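Exoglucanase A (Cellulomonas fimi, PDB 7CBD) is the family 6 catalytic domain of a cellobiohydrolase that hydrolyses the beta-1,4-glucosidic linkages of cellulose with inversion of anomeric configuration, releasing cellobiose from non-reducing chain ends. Local coordinates at residues 6-11 with 188-193; 94-99 with 145-150; 241-246 with 321-326; 295-300 with 363-368. All coordinates share one frame; numbering follows the deposited sequence.

Interactions 1, 2 and 4 belong to the strands of one curled, largely parallel sheet and to the loops around them, while interaction 3 lies farther out. Interactions 1 and 2 meet through neighbouring strands 187-192 and 141-146, where Tyr-190 O and Ile-146 N are 2.8 Å apart, a probable hydrogen bond; their centres are about 17 Å apart. Interaction 2 carries Asp-149, the predicted proton donor, and interaction 4 places Arg-298 about 3 Å, side chain to side chain, from Asp-371, the predicted nucleophile. These two contacts touch where Thr-145 packs on Ile-364. Interaction 3 has its centre about 20 Å from that of interaction 4.

Interaction 1: 6-11 with 188-193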
loop_
_atom_site.group_PDB
_atom_site.type_symbol
_atom_site.label_atom_id
_atom_site.label_comp_id
_atom_site.label_asym_id
_atom_site.label_seq_id
_atom_site.Cartn_x
_atom_site.Cartn_y
_atom_site.Cartn_z
ATOM N N VAL A 6 12.759 11.633 -15.209
ATOM C CA VAL A 6 12.284 10.668 -16.194
ATOM C C VAL A 6 10.794 10.393 -16.039
ATOM O O VAL A 6 10.169 10.699 -15.020
ATOM C CB VAL A 6 13.093 9.349 -16.199
ATOM C CG1 VAL A 6 14.559 9.617 -16.514
ATOM C CG2 VAL A 6 12.930 8.598 -14.877
ATOM N N ASP A 7 10.220 9.790 -17.082
ATOM C CA ASP A 7 8.805 9.438 -17.073
ATOM C C ASP A 7 8.502 8.318 -16.083
ATOM O O ASP A 7 7.456 8.325 -15.425
ATOM C CB ASP A 7 8.384 9.010 -18.476
ATOM C CG ASP A 7 7.017 8.382 -18.486
ATOM O OD1 ASP A 7 6.036 9.111 -18.229
ATOM O OD2 ASP A 7 6.923 7.153 -18.698
ATOM N N ASN A 8 9.388 7.332 -15.980
ATOM C CA ASN A 8 9.179 6.175 -15.115
ATOM C C ASN A 8 10.498 5.870 -14.422
ATOM O O ASN A 8 11.403 5.280 -15.036
ATOM C CB ASN A 8 8.701 4.964 -15.912
ATOM C CG ASN A 8 8.519 3.740 -15.033
ATOM O OD1 ASN A 8 8.654 3.820 -13.811
ATOM N ND2 ASN A 8 8.227 2.603 -15.644
ATOM N N PRO A 9 10.644 6.245 -13.145
ATOM C CA PRO A 9 11.922 6.013 -12.458
ATOM C C PRO A 9 12.254 4.540 -12.287
ATOM O O PRO A 9 13.430 4.207 -12.083
ATOM C CB PRO A 9 11.728 6.718 -11.107
ATOM C CG PRO A 9 10.243 6.620 -10.869
ATOM C CD PRO A 9 9.624 6.798 -12.237
ATOM N N TYR A 10 11.264 3.648 -12.402
ATOM C CA TYR A 10 11.491 2.215 -12.243
ATOM C C TYR A 10 12.050 1.545 -13.493
ATOM O O TYR A 10 12.605 0.451 -13.381
ATOM C CB TYR A 10 10.196 1.512 -11.838
ATOM C CG TYR A 10 9.640 1.949 -10.498
ATOM C CD1 TYR A 10 9.988 1.284 -9.331
ATOM C CD2 TYR A 10 8.751 3.013 -10.406
ATOM C CE1 TYR A 10 9.475 1.676 -8.099
ATOM C CE2 TYR A 10 8.230 3.416 -9.184
ATOM C CZ TYR A 10 8.592 2.739 -8.038
ATOM O OH TYR A 10 8.067 3.152 -6.836
ATOM N N ALA A 11 11.912 2.157 -14.669
ATOM C CA ALA A 11 12.307 1.479 -15.901
ATOM C C ALA A 11 13.815 1.253 -15.919
ATOM O O ALA A 11 14.593 2.202 -15.787
ATOM C CB ALA A 11 11.862 2.289 -17.117
ATOM N N TYR A 188 10.138 11.445 -7.185
ATOM C CA TYR A 188 9.007 11.120 -8.047
ATOM C C TYR A 188 7.814 10.887 -7.136
ATOM O O TYR A 188 7.855 10.006 -6.275
ATOM C CB TYR A 188 9.326 9.857 -8.864
ATOM C CG TYR A 188 10.483 10.108 -9.816
ATOM C CD1 TYR A 188 10.244 10.415 -11.148
ATOM C CD2 TYR A 188 11.808 10.100 -9.370
ATOM C CE1 TYR A 188 11.288 10.698 -12.021
ATOM C CE2 TYR A 188 12.868 10.381 -10.236
ATOM C CZ TYR A 188 12.596 10.684 -11.563
ATOM O OH TYR A 188 13.621 10.979 -12.442
ATOM N N ASN A 189 6.767 11.692 -7.299
ATOM C CA ASN A 189 5.641 11.705 -6.374
ATOM C C ASN A 189 4.519 10.833 -6.913
ATOM O O ASN A 189 3.973 11.110 -7.991
ATOM C CB ASN A 189 5.128 13.129 -6.189
ATOM C CG ASN A 189 6.105 13.998 -5.451
ATOM O OD1 ASN A 189 6.856 13.526 -4.604
ATOM N ND2 ASN A 189 6.112 15.281 -5.776
ATOM N N TYR A 190 4.156 9.805 -6.146
ATOM C CA TYR A 190 3.053 8.913 -6.478
ATOM C C TYR A 190 1.946 9.135 -5.455
ATOM O O TYR A 190 2.092 8.771 -4.283
ATOM C CB TYR A 190 3.518 7.460 -6.494
ATOM C CG TYR A 190 4.340 7.126 -7.724
ATOM C CD1 TYR A 190 3.735 6.612 -8.864
ATOM C CD2 TYR A 190 5.721 7.339 -7.751
ATOM C CE1 TYR A 190 4.480 6.312 -10.008
ATOM C CE2 TYR A 190 6.476 7.047 -8.889
ATOM C CZ TYR A 190 5.843 6.529 -10.008
ATOM O OH TYR A 190 6.581 6.229 -11.133
ATOM N N ILE A 191 0.854 9.750 -5.900
ATOM C CA ILE A 191 -0.275 10.043 -5.026
ATOM C C ILE A 191 -1.057 8.758 -4.767
ATOM O O ILE A 191 -1.351 7.992 -5.690
ATOM C CB ILE A 191 -1.158 11.134 -5.658
ATOM C CG1 ILE A 191 -0.506 12.516 -5.490
ATOM C CG2 ILE A 191 -2.579 11.100 -5.090
ATOM C CD1 ILE A 191 -0.719 13.141 -4.118
ATOM N N ASP A 192 -1.410 8.519 -3.508
ATOM C CA ASP A 192 -2.188 7.337 -3.174
ATOM C C ASP A 192 -3.612 7.464 -3.712
ATOM O O ASP A 192 -4.245 8.517 -3.595
ATOM C CB ASP A 192 -2.246 7.176 -1.661
ATOM C CG ASP A 192 -2.986 5.940 -1.258
ATOM O OD1 ASP A 192 -2.323 4.893 -1.186
ATOM O OD2 ASP A 192 -4.224 6.009 -1.055
ATOM N N ILE A 193 -4.126 6.371 -4.284
ATOM C CA ILE A 193 -5.482 6.375 -4.830
ATOM C C ILE A 193 -6.357 5.278 -4.226
ATOM O O ILE A 193 -7.277 4.771 -4.878
ATOM C CB ILE A 193 -5.502 6.361 -6.375
ATOM C CG1 ILE A 193 -4.828 5.105 -6.934
ATOM C CG2 ILE A 193 -4.883 7.632 -6.914
ATOM C CD1 ILE A 193 -5.235 4.803 -8.357
HETATM O O HOH W 1 6.999 8.769 -12.622
#
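The N-terminal loop that precedes strand 14-15 packs here against two tyrosines of strand 187-192, one of the parallel strands of the catalytic domain's curled sheet. Tyr-188, with CG anti to the carbonyl carbon (chi1 -65°), sends its ring out to the loop and is gripped at two places. Its hydroxyl accepts a nearly straight hydrogen bond from the backbone of the loop, Val-6 N to Tyr-188 OH at 3.0 Å and 171°, with the nitrogen near the ring plane. Pro-9 lies over one face of the same ring in a CH-pi contact: its CB stands 3.7 Å from the Tyr-188 ring centroid, only 7° off the normal. Val-6 CG2 adds an apolar touch on Tyr-188 CE1 at 3.9 Å. An alanine in place of Tyr-188 would probably leave Val-6 N without its acceptor and open a gap under the proline ring.

Two residues along, Tyr-190 meets the proline tip to tip, its OH 3.3 Å from Pro-9 CD. The ring of Tyr-10 slides past it, Tyr-10 CE2 lying 4.0 Å from Tyr-190 CZ. One water bridges the segments by donating to both Asp-7 O and Tyr-190 OH, whose stronger partner is Asp-359. The loop holds its own shape through a type I turn from Asn-8 to Ala-11 and an Asx turn in which Asn-8 OD1 accepts from Tyr-10 N at 3.0 Å.

Strand 141-146 runs beside strand 187-192, pairing through Ala-144 with both Tyr-188 and Tyr-190, and its Arg-141 binds Pro-9 O. From strand 87-93, Asn-90 takes the hydroxyl of Tyr-10, while helix 161-182 packs against Asn-189 and Ile-191.

Interaction 2: 94-99 with 145-150; sequences YDLPGR and TIEPDS
Glu-147 and the backbone of residues 95 and 96 make the polar half of this contact. Asp-95 N gives a nearly straight bond to Glu-147 OE2, 2.9 Å and 173°, arriving at the syn lone pair. Leu-96 N adds a weak bond to Glu-147 OE1 at 3.3 Å. The glutamate chain is bent at chi2 (-73°), which brings its carboxylate back against these consecutive amides, and Tyr-120 from helix 114-132 also bonds OE2. A glutamine in place of Glu-147 would probably cost one of the two acceptors facing the 95-96 backbone and leave an amide proton directed at another. Next to it, Ser-150 OG donates to Glu-147 O at 2.7 Å, in the carbonyl plane, pinning the turn that follows strand 141-146.

The van der Waals packing comes from Leu-96 and Tyr-94. Leu-96 CG lies against the carboxylate carbon, 3.4 Å from Glu-147 CD, and its CD1 reaches Ser-150 CB. Tyr-94 lays CD1 on Pro-148 CD at 3.7 Å, an apolar touch, while Pro-148 O sits at the ring edge, 3.3 Å from Tyr-94 CE1.

Within residues 94-99 the Arg-99 guanidinium lies over one face of the Tyr-94 ring, and Arg-99 NH1 donates to Tyr-94 O at 2.9 Å. The Tyr-94 hydroxyl bonds Asp-100.

Two loops at the C-terminal ends of neighbouring parallel strands, 87-93 and 141-146, are thus joined. Active sites of barrel-like alpha/beta folds are built at this end, and here the second loop carries Asp-149, the predicted proton donor.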
loop_
_atom_site.group_PDB
_atom_site.type_symbol
_atom_site.label_atom_id
_atom_site.label_comp_id
_atom_site.label_asym_id
_atom_site.label_seq_id
_atom_site.Cartn_x
_atom_site.Cartn_y
_atom_site.Cartn_z
ATOM N N TYR A 94 3.600 9.929 5.315
ATOM C CA TYR A 94 2.399 9.439 5.992
ATOM C C TYR A 94 2.276 10.049 7.381
ATOM O O TYR A 94 2.415 9.346 8.389
ATOM C CB TYR A 94 2.435 7.906 6.090
ATOM C CG TYR A 94 1.161 7.221 6.569
ATOM C CD1 TYR A 94 -0.086 7.581 6.075
ATOM C CD2 TYR A 94 1.224 6.173 7.481
ATOM C CE1 TYR A 94 -1.248 6.935 6.502
ATOM C CE2 TYR A 94 0.084 5.524 7.904
ATOM C CZ TYR A 94 -1.148 5.903 7.412
ATOM O OH TYR A 94 -2.275 5.236 7.846
ATOM N N ASP A 95 1.993 11.358 7.451
ATOM C CA ASP A 95 1.812 11.970 8.762
ATOM C C ASP A 95 0.892 13.186 8.732
ATOM O O ASP A 95 1.057 14.092 9.556
ATOM C CB ASP A 95 3.163 12.333 9.397
ATOM C CG ASP A 95 3.109 12.374 10.915
ATOM O OD1 ASP A 95 2.166 11.813 11.524
ATOM O OD2 ASP A 95 4.044 12.963 11.495
ATOM N N LEU A 96 -0.108 13.206 7.847
ATOM C CA LEU A 96 -0.953 14.391 7.730
ATOM C C LEU A 96 -1.643 14.711 9.054
ATOM O O LEU A 96 -1.984 13.806 9.829
ATOM C CB LEU A 96 -2.047 14.194 6.686
ATOM C CG LEU A 96 -1.632 14.470 5.250
ATOM C CD1 LEU A 96 -2.665 13.915 4.304
ATOM C CD2 LEU A 96 -1.410 15.944 4.988
ATOM N N PRO A 97 -1.897 15.989 9.325
ATOM C CA PRO A 97 -2.803 16.330 10.431
ATOM C C PRO A 97 -4.141 15.634 10.222
ATOM O O PRO A 97 -4.655 15.574 9.105
ATOM C CB PRO A 97 -2.941 17.857 10.321
ATOM C CG PRO A 97 -1.723 18.287 9.547
ATOM C CD PRO A 97 -1.459 17.181 8.578
ATOM N N GLY A 98 -4.693 15.085 11.304
ATOM C CA GLY A 98 -5.948 14.362 11.206
ATOM C C GLY A 98 -5.864 13.092 10.386
ATOM O O GLY A 98 -6.865 12.674 9.792
ATOM N N ARG A 99 -4.688 12.457 10.355
ATOM C CA ARG A 99 -4.460 11.278 9.529
ATOM C C ARG A 99 -5.523 10.216 9.773
ATOM O O ARG A 99 -5.977 10.013 10.900
ATOM C CB ARG A 99 -3.091 10.682 9.868
ATOM C CG ARG A 99 -2.404 10.004 8.699
ATOM C CD ARG A 99 -1.079 9.385 9.106
ATOM N NE ARG A 99 -1.284 8.233 9.973
ATOM C CZ ARG A 99 -0.312 7.591 10.608
ATOM N NH1 ARG A 99 0.954 7.977 10.470
ATOM N NH2 ARG A 99 -0.607 6.556 11.381
ATOM N N THR A 145 5.637 7.715 -2.028
ATOM C CA THR A 145 4.204 7.460 -1.959
ATOM C C THR A 145 3.589 8.510 -1.038
ATOM O O THR A 145 3.955 8.596 0.139
ATOM C CB THR A 145 3.940 6.048 -1.433
ATOM O OG1 THR A 145 4.271 5.086 -2.441
ATOM C CG2 THR A 145 2.464 5.878 -1.065
ATOM N N ILE A 146 2.674 9.317 -1.572
ATOM C CA ILE A 146 2.193 10.519 -0.890
ATOM C C ILE A 146 0.885 10.204 -0.167
ATOM O O ILE A 146 -0.186 10.126 -0.783
ATOM C CB ILE A 146 2.019 11.700 -1.851
ATOM C CG1 ILE A 146 3.280 11.959 -2.681
ATOM C CG2 ILE A 146 1.623 12.951 -1.070
ATOM C CD1 ILE A 146 4.503 12.291 -1.869
ATOM N N GLU A 147 0.978 10.054 1.151
ATOM C CA GLU A 147 -0.119 10.072 2.118
ATOM C C GLU A 147 -1.230 9.071 1.820
ATOM O O GLU A 147 -2.342 9.447 1.421
ATOM C CB GLU A 147 -0.636 11.497 2.331
ATOM C CG GLU A 147 0.408 12.431 2.934
ATOM C CD GLU A 147 0.707 12.175 4.410
ATOM O OE1 GLU A 147 -0.033 11.413 5.075
ATOM O OE2 GLU A 147 1.694 12.749 4.922
ATOM N N PRO A 148 -0.972 7.787 2.050
ATOM C CA PRO A 148 -2.049 6.790 1.985
ATOM C C PRO A 148 -3.227 7.171 2.877
ATOM O O PRO A 148 -3.071 7.858 3.887
ATOM C CB PRO A 148 -1.367 5.510 2.489
ATOM C CG PRO A 148 0.100 5.730 2.196
ATOM C CD PRO A 148 0.327 7.195 2.409
ATOM N N ASP A 149 -4.421 6.726 2.479
ATOM C CA ASP A 149 -5.630 6.908 3.286
ATOM C C ASP A 149 -5.925 8.376 3.585
ATOM O O ASP A 149 -6.306 8.726 4.704
ATOM C CB ASP A 149 -5.571 6.087 4.577
ATOM C CG ASP A 149 -6.896 6.062 5.310
ATOM O OD1 ASP A 149 -7.948 6.160 4.640
ATOM O OD2 ASP A 149 -6.883 5.980 6.557
ATOM N N SER A 150 -5.763 9.248 2.585
ATOM C CA SER A 150 -5.991 10.673 2.811
ATOM C C SER A 150 -7.106 11.223 1.927
ATOM O O SER A 150 -8.286 11.140 2.288
ATOM C CB SER A 150 -4.691 11.485 2.680
ATOM O OG SER A 150 -4.144 11.429 1.369
#

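Interaction 3: 241-246 with 321-326; sequences EPLLSD and DANRVD
Glu-241 reaches across to Val-325 and Asp-326, and its side chain is the one to follow. From CB the chain leaves with CG anti to the carbonyl carbon (chi1 -80°), then bends at chi2, so that the carboxylate turns toward the loop after helix 316-323. CD passes 3.6 Å from Val-325 CG2. OE1 takes the amide of the same residue on its syn lone pair: Val-325 N to Glu-241 OE1 is 2.8 Å and almost straight at 176°. OE2 accepts from the next amide, Asp-326 N to Glu-241 OE2 at 3.2 Å, also from the syn side but somewhat out of the carboxylate plane.

OE1 has a further partner, a water that donates to Glu-241 OE1 at 2.7 Å and to Asn-323 O, and accepts from Leu-244 N. Around this polar centre lie packing contacts. Pro-242 CD meets Val-325 CG1 tip to tip in an apolar touch at 3.8 Å, Leu-243 CB leans on Asn-323 O, and Leu-244 crosses Asn-323 at about a right angle, its CD2 3.8 Å from Asn-323 CB.

Arg-324 turns its tip away from this contact. NE and NH2 both hold Asp-321 OD1 from the same face of its carboxylate, NE in a salt bridge of 3.1 Å, and NH1 bonds Asp-326 O; Phe-261 makes a cation-pi contact with the group.

Two consecutive amides, a water and a buried carboxylate thus join the loop between strands 228-231 and 250-251 to the end of helix 316-323, away from the predicted catalytic residues. The paired N-H groups would probably help to stabilise the glutamate's negative charge there.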
loop_
_atom_site.group_PDB
_atom_site.type_symbol
_atom_site.label_atom_id
_atom_site.label_comp_id
_atom_site.label_asym_id
_atom_site.label_seq_id
_atom_site.Cartn_x
_atom_site.Cartn_y
_atom_site.Cartn_z
ATOM N N GLU A 241 -8.852 -10.870 -10.477
ATOM C CA GLU A 241 -9.755 -11.959 -10.135
ATOM C C GLU A 241 -9.806 -12.896 -11.334
ATOM O O GLU A 241 -10.527 -12.618 -12.302
ATOM C CB GLU A 241 -11.150 -11.425 -9.803
ATOM C CG GLU A 241 -11.272 -10.855 -8.392
ATOM C CD GLU A 241 -11.229 -11.920 -7.303
ATOM O OE1 GLU A 241 -11.142 -13.127 -7.625
ATOM O OE2 GLU A 241 -11.281 -11.549 -6.114
ATOM N N PRO A 242 -9.063 -14.006 -11.326
ATOM C CA PRO A 242 -8.918 -14.805 -12.556
ATOM C C PRO A 242 -10.197 -15.489 -13.003
ATOM O O PRO A 242 -10.401 -15.685 -14.208
ATOM C CB PRO A 242 -7.846 -15.834 -12.176
ATOM C CG PRO A 242 -7.948 -15.937 -10.676
ATOM C CD PRO A 242 -8.265 -14.545 -10.212
ATOM N N LEU A 243 -11.052 -15.885 -12.065
ATOM C CA LEU A 243 -12.290 -16.565 -12.405
ATOM C C LEU A 243 -13.426 -15.581 -12.629
ATOM O O LEU A 243 -14.297 -15.829 -13.467
ATOM C CB LEU A 243 -12.646 -17.582 -11.314
ATOM C CG LEU A 243 -11.548 -18.605 -10.986
ATOM C CD1 LEU A 243 -12.009 -19.554 -9.882
ATOM C CD2 LEU A 243 -11.123 -19.390 -12.225
ATOM N N LEU A 244 -13.401 -14.448 -11.939
ATOM C CA LEU A 244 -14.410 -13.405 -12.101
ATOM C C LEU A 244 -13.853 -12.278 -12.969
ATOM O O LEU A 244 -13.716 -11.130 -12.539
ATOM C CB LEU A 244 -14.853 -12.896 -10.731
ATOM C CG LEU A 244 -15.447 -13.938 -9.779
ATOM C CD1 LEU A 244 -15.740 -13.329 -8.416
ATOM C CD2 LEU A 244 -16.711 -14.545 -10.380
ATOM N N SER A 245 -13.525 -12.630 -14.211
ATOM C CA SER A 245 -12.822 -11.728 -15.115
ATOM C C SER A 245 -13.752 -10.800 -15.880
ATOM O O SER A 245 -13.270 -9.930 -16.614
ATOM C CB SER A 245 -11.982 -12.532 -16.110
ATOM O OG SER A 245 -12.822 -13.333 -16.922
ATOM N N ASP A 246 -15.063 -10.952 -15.730
ATOM C CA ASP A 246 -16.038 -10.153 -16.467
ATOM C C ASP A 246 -17.031 -9.596 -15.453
ATOM O O ASP A 246 -18.004 -10.266 -15.095
ATOM C CB ASP A 246 -16.733 -11.021 -17.513
ATOM C CG ASP A 246 -17.821 -10.283 -18.273
ATOM O OD1 ASP A 246 -18.473 -10.940 -19.113
ATOM O OD2 ASP A 246 -18.021 -9.068 -18.055
ATOM N N ASP A 321 -19.093 -15.950 -4.245
ATOM C CA ASP A 321 -18.395 -16.392 -3.043
ATOM C C ASP A 321 -17.548 -17.636 -3.292
ATOM O O ASP A 321 -16.520 -17.825 -2.632
ATOM C CB ASP A 321 -19.391 -16.601 -1.901
ATOM C CG ASP A 321 -19.976 -15.291 -1.388
ATOM O OD1 ASP A 321 -19.431 -14.211 -1.727
ATOM O OD2 ASP A 321 -20.986 -15.342 -0.649
ATOM N N ALA A 322 -17.950 -18.487 -4.237
ATOM C CA ALA A 322 -17.143 -19.662 -4.546
ATOM C C ALA A 322 -15.972 -19.332 -5.461
ATOM O O ALA A 322 -14.964 -20.046 -5.450
ATOM C CB ALA A 322 -18.007 -20.743 -5.198
ATOM N N ASN A 323 -16.075 -18.261 -6.250
ATOM C CA ASN A 323 -15.127 -18.010 -7.323
ATOM C C ASN A 323 -14.191 -16.833 -7.086
ATOM O O ASN A 323 -13.214 -16.694 -7.832
ATOM C CB ASN A 323 -15.866 -17.843 -8.658
ATOM C CG ASN A 323 -16.503 -19.136 -9.122
ATOM O OD1 ASN A 323 -15.857 -20.183 -9.123
ATOM N ND2 ASN A 323 -17.770 -19.075 -9.507
ATOM N N ARG A 324 -14.443 -15.995 -6.082
ATOM C CA ARG A 324 -13.545 -14.890 -5.791
ATOM C C ARG A 324 -12.301 -15.383 -5.066
ATOM O O ARG A 324 -12.379 -16.253 -4.195
ATOM C CB ARG A 324 -14.254 -13.834 -4.940
ATOM C CG ARG A 324 -14.793 -14.282 -3.572
ATOM C CD ARG A 324 -15.529 -13.108 -2.961
ATOM N NE ARG A 324 -16.490 -13.384 -1.895
ATOM C CZ ARG A 324 -16.229 -13.290 -0.594
ATOM N NH1 ARG A 324 -15.002 -13.026 -0.169
ATOM N NH2 ARG A 324 -17.199 -13.488 0.285
ATOM N N VAL A 325 -11.146 -14.823 -5.436
ATOM C CA VAL A 325 -9.928 -15.146 -4.704
ATOM C C VAL A 325 -9.813 -14.305 -3.443
ATOM O O VAL A 325 -9.247 -14.764 -2.446
ATOM C CB VAL A 325 -8.655 -15.101 -5.575
ATOM C CG1 VAL A 325 -8.808 -16.008 -6.793
ATOM C CG2 VAL A 325 -8.319 -13.677 -5.992
ATOM N N ASP A 326 -10.326 -13.072 -3.452
ATOM C CA ASP A 326 -10.367 -12.273 -2.231
ATOM C C ASP A 326 -11.313 -12.965 -1.262
ATOM O O ASP A 326 -12.519 -13.036 -1.519
ATOM C CB ASP A 326 -10.869 -10.874 -2.570
ATOM C CG ASP A 326 -10.740 -9.899 -1.408
ATOM O OD1 ASP A 326 -10.767 -10.325 -0.232
ATOM O OD2 ASP A 326 -10.628 -8.688 -1.679
HETATM O O HOH W 2 -11.574 -15.038 -9.425
#

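Interaction 4: 295-300 with 363-368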
loop_
_atom_site.group_PDB
_atom_site.type_symbol
_atom_site.label_atom_id
_atom_site.label_comp_id
_atom_site.label_asym_id
_atom_site.label_seq_id
_atom_site.Cartn_x
_atom_site.Cartn_y
_atom_site.Cartn_z
ATOM N N ASP A 295 0.565 -1.749 -5.048
ATOM C CA ASP A 295 1.205 -2.405 -3.915
ATOM C C ASP A 295 0.740 -3.854 -3.901
ATOM O O ASP A 295 -0.413 -4.136 -3.555
ATOM C CB ASP A 295 0.793 -1.707 -2.622
ATOM C CG ASP A 295 1.484 -2.278 -1.393
ATOM O OD1 ASP A 295 2.255 -3.252 -1.526
ATOM O OD2 ASP A 295 1.271 -1.743 -0.285
ATOM N N THR A 296 1.631 -4.769 -4.290
ATOM C CA THR A 296 1.333 -6.197 -4.376
ATOM C C THR A 296 1.831 -6.973 -3.157
ATOM O O THR A 296 1.906 -8.208 -3.192
ATOM C CB THR A 296 1.924 -6.776 -5.665
ATOM O OG1 THR A 296 3.325 -6.485 -5.712
ATOM C CG2 THR A 296 1.251 -6.171 -6.887
ATOM N N SER A 297 2.128 -6.268 -2.063
ATOM C CA SER A 297 2.734 -6.901 -0.898
ATOM C C SER A 297 1.866 -8.004 -0.306
ATOM O O SER A 297 2.394 -9.013 0.180
ATOM C CB SER A 297 3.036 -5.847 0.162
ATOM O OG SER A 297 1.900 -5.046 0.456
ATOM N N ARG A 298 0.540 -7.814 -0.287
ATOM C CA ARG A 298 -0.316 -8.714 0.478
ATOM C C ARG A 298 -1.622 -9.029 -0.240
ATOM O O ARG A 298 -2.624 -9.350 0.413
ATOM C CB ARG A 298 -0.581 -8.171 1.892
ATOM C CG ARG A 298 0.694 -7.929 2.694
ATOM C CD ARG A 298 0.417 -7.484 4.118
ATOM N NE ARG A 298 -0.340 -6.234 4.124
ATOM C CZ ARG A 298 -0.740 -5.600 5.225
ATOM N NH1 ARG A 298 -0.467 -6.105 6.427
ATOM N NH2 ARG A 298 -1.434 -4.468 5.124
ATOM N N ASN A 299 -1.632 -8.986 -1.575
ATOM C CA ASN A 299 -2.861 -9.144 -2.347
ATOM C C ASN A 299 -2.896 -10.430 -3.172
ATOM O O ASN A 299 -3.694 -10.532 -4.108
ATOM C CB ASN A 299 -3.154 -7.915 -3.218
ATOM C CG ASN A 299 -2.141 -7.717 -4.333
ATOM O OD1 ASN A 299 -1.210 -8.500 -4.497
ATOM N ND2 ASN A 299 -2.322 -6.649 -5.106
ATOM N N GLY A 300 -2.060 -11.418 -2.835
ATOM C CA GLY A 300 -1.985 -12.627 -3.646
ATOM C C GLY A 300 -3.169 -13.567 -3.489
ATOM O O GLY A 300 -3.587 -14.209 -4.458
ATOM N N TRP A 363 6.231 -3.293 -3.320
ATOM C CA TRP A 363 5.781 -3.657 -1.973
ATOM C C TRP A 363 5.901 -2.396 -1.130
ATOM O O TRP A 363 6.981 -2.079 -0.614
ATOM C CB TRP A 363 6.600 -4.798 -1.387
ATOM C CG TRP A 363 6.273 -6.128 -1.970
ATOM C CD1 TRP A 363 5.388 -6.401 -2.981
ATOM C CD2 TRP A 363 6.830 -7.383 -1.572
ATOM N NE1 TRP A 363 5.359 -7.761 -3.225
ATOM C CE2 TRP A 363 6.246 -8.380 -2.380
ATOM C CE3 TRP A 363 7.773 -7.757 -0.610
ATOM C CZ2 TRP A 363 6.575 -9.731 -2.253
ATOM C CZ3 TRP A 363 8.102 -9.096 -0.486
ATOM C CH2 TRP A 363 7.503 -10.069 -1.306
ATOM N N ILE A 364 4.798 -1.659 -1.012
ATOM C CA ILE A 364 4.815 -0.456 -0.191
ATOM C C ILE A 364 4.679 -0.826 1.281
ATOM O O ILE A 364 5.574 -0.565 2.089
ATOM C CB ILE A 364 3.764 0.570 -0.658
ATOM C CG1 ILE A 364 3.971 0.947 -2.132
ATOM C CG2 ILE A 364 3.839 1.809 0.208
ATOM C CD1 ILE A 364 5.352 1.512 -2.466
ATOM N N LYS A 365 3.586 -1.481 1.649
ATOM C CA LYS A 365 3.510 -2.075 2.981
ATOM C C LYS A 365 4.511 -3.226 3.065
ATOM O O LYS A 365 4.556 -4.061 2.157
ATOM C CB LYS A 365 2.107 -2.617 3.214
ATOM C CG LYS A 365 1.918 -3.273 4.567
ATOM C CD LYS A 365 1.891 -2.244 5.686
ATOM C CE LYS A 365 1.632 -2.916 7.032
ATOM N NZ LYS A 365 1.400 -1.937 8.132
ATOM N N PRO A 366 5.326 -3.313 4.117
ATOM C CA PRO A 366 6.272 -4.443 4.226
ATOM C C PRO A 366 5.583 -5.665 4.806
ATOM O O PRO A 366 5.047 -5.606 5.926
ATOM C CB PRO A 366 7.352 -3.913 5.186
ATOM C CG PRO A 366 7.132 -2.393 5.242
ATOM C CD PRO A 366 5.632 -2.264 5.103
ATOM N N PRO A 367 5.561 -6.784 4.079
ATOM C CA PRO A 367 4.906 -7.984 4.610
ATOM C C PRO A 367 5.453 -8.362 5.977
ATOM O O PRO A 367 6.665 -8.362 6.207
ATOM C CB PRO A 367 5.226 -9.057 3.560
ATOM C CG PRO A 367 5.389 -8.277 2.287
ATOM C CD PRO A 367 6.039 -6.978 2.694
ATOM N N GLY A 368 4.536 -8.681 6.894
ATOM C CA GLY A 368 4.884 -9.031 8.251
ATOM C C GLY A 368 4.619 -7.941 9.267
ATOM O O GLY A 368 4.489 -8.242 10.460
HETATM O O HOH W 3 1.770 -7.680 7.325
#
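Asp-295 OD1 is held from both sides of the contact. Within its own segment it accepts from Ser-297 OG at 2.7 Å and from Ser-297 N at 3.1 Å, the latter closing an Asx turn; both donors come from the same face of the carboxylate, well out of its plane. Across the contact Ile-364 N adds a weak bond at 3.0 Å to Asp-295 OD1. The other oxygen takes the following amide, Lys-365 N to Asp-295 OD2, at 3.0 Å and 179°, and also binds Ala-234 N. With CG anti to the backbone N (chi1 -177°), the carboxylate spans the two loops, and donors on both oxygens fix its rotation.

Beside it, Ser-297 lies over the Trp-363 indole: its CA is 3.6 Å from the centroid of the five-membered ring, 21° off the normal, in a CH-pi contact. Thr-296 OG1 approaches the indole edge, 3.4 Å from Trp-363 CD1, and Arg-344 O receives bonds from both Thr-296 OG1 and Trp-363 NE1.

The aliphatic part of Lys-365 covers one face of the Arg-298 guanidinium, with Lys-365 CG 3.6 Å from Arg-298 CZ. A water accepts from Arg-298 NH1 and Gly-368 N, tying the arginine to the far end of the segment.

This is the C-terminal end of parallel strands 291-295 and 358-362, where a barrel-like family 6 catalytic domain gathers its active-site loops. Arg-298 makes a salt bridge to Asp-371, the predicted nucleophile, and Lys-365 NZ, bonded to Ser-370 O, adds a long, weak ion pair to Asp-371 OD1.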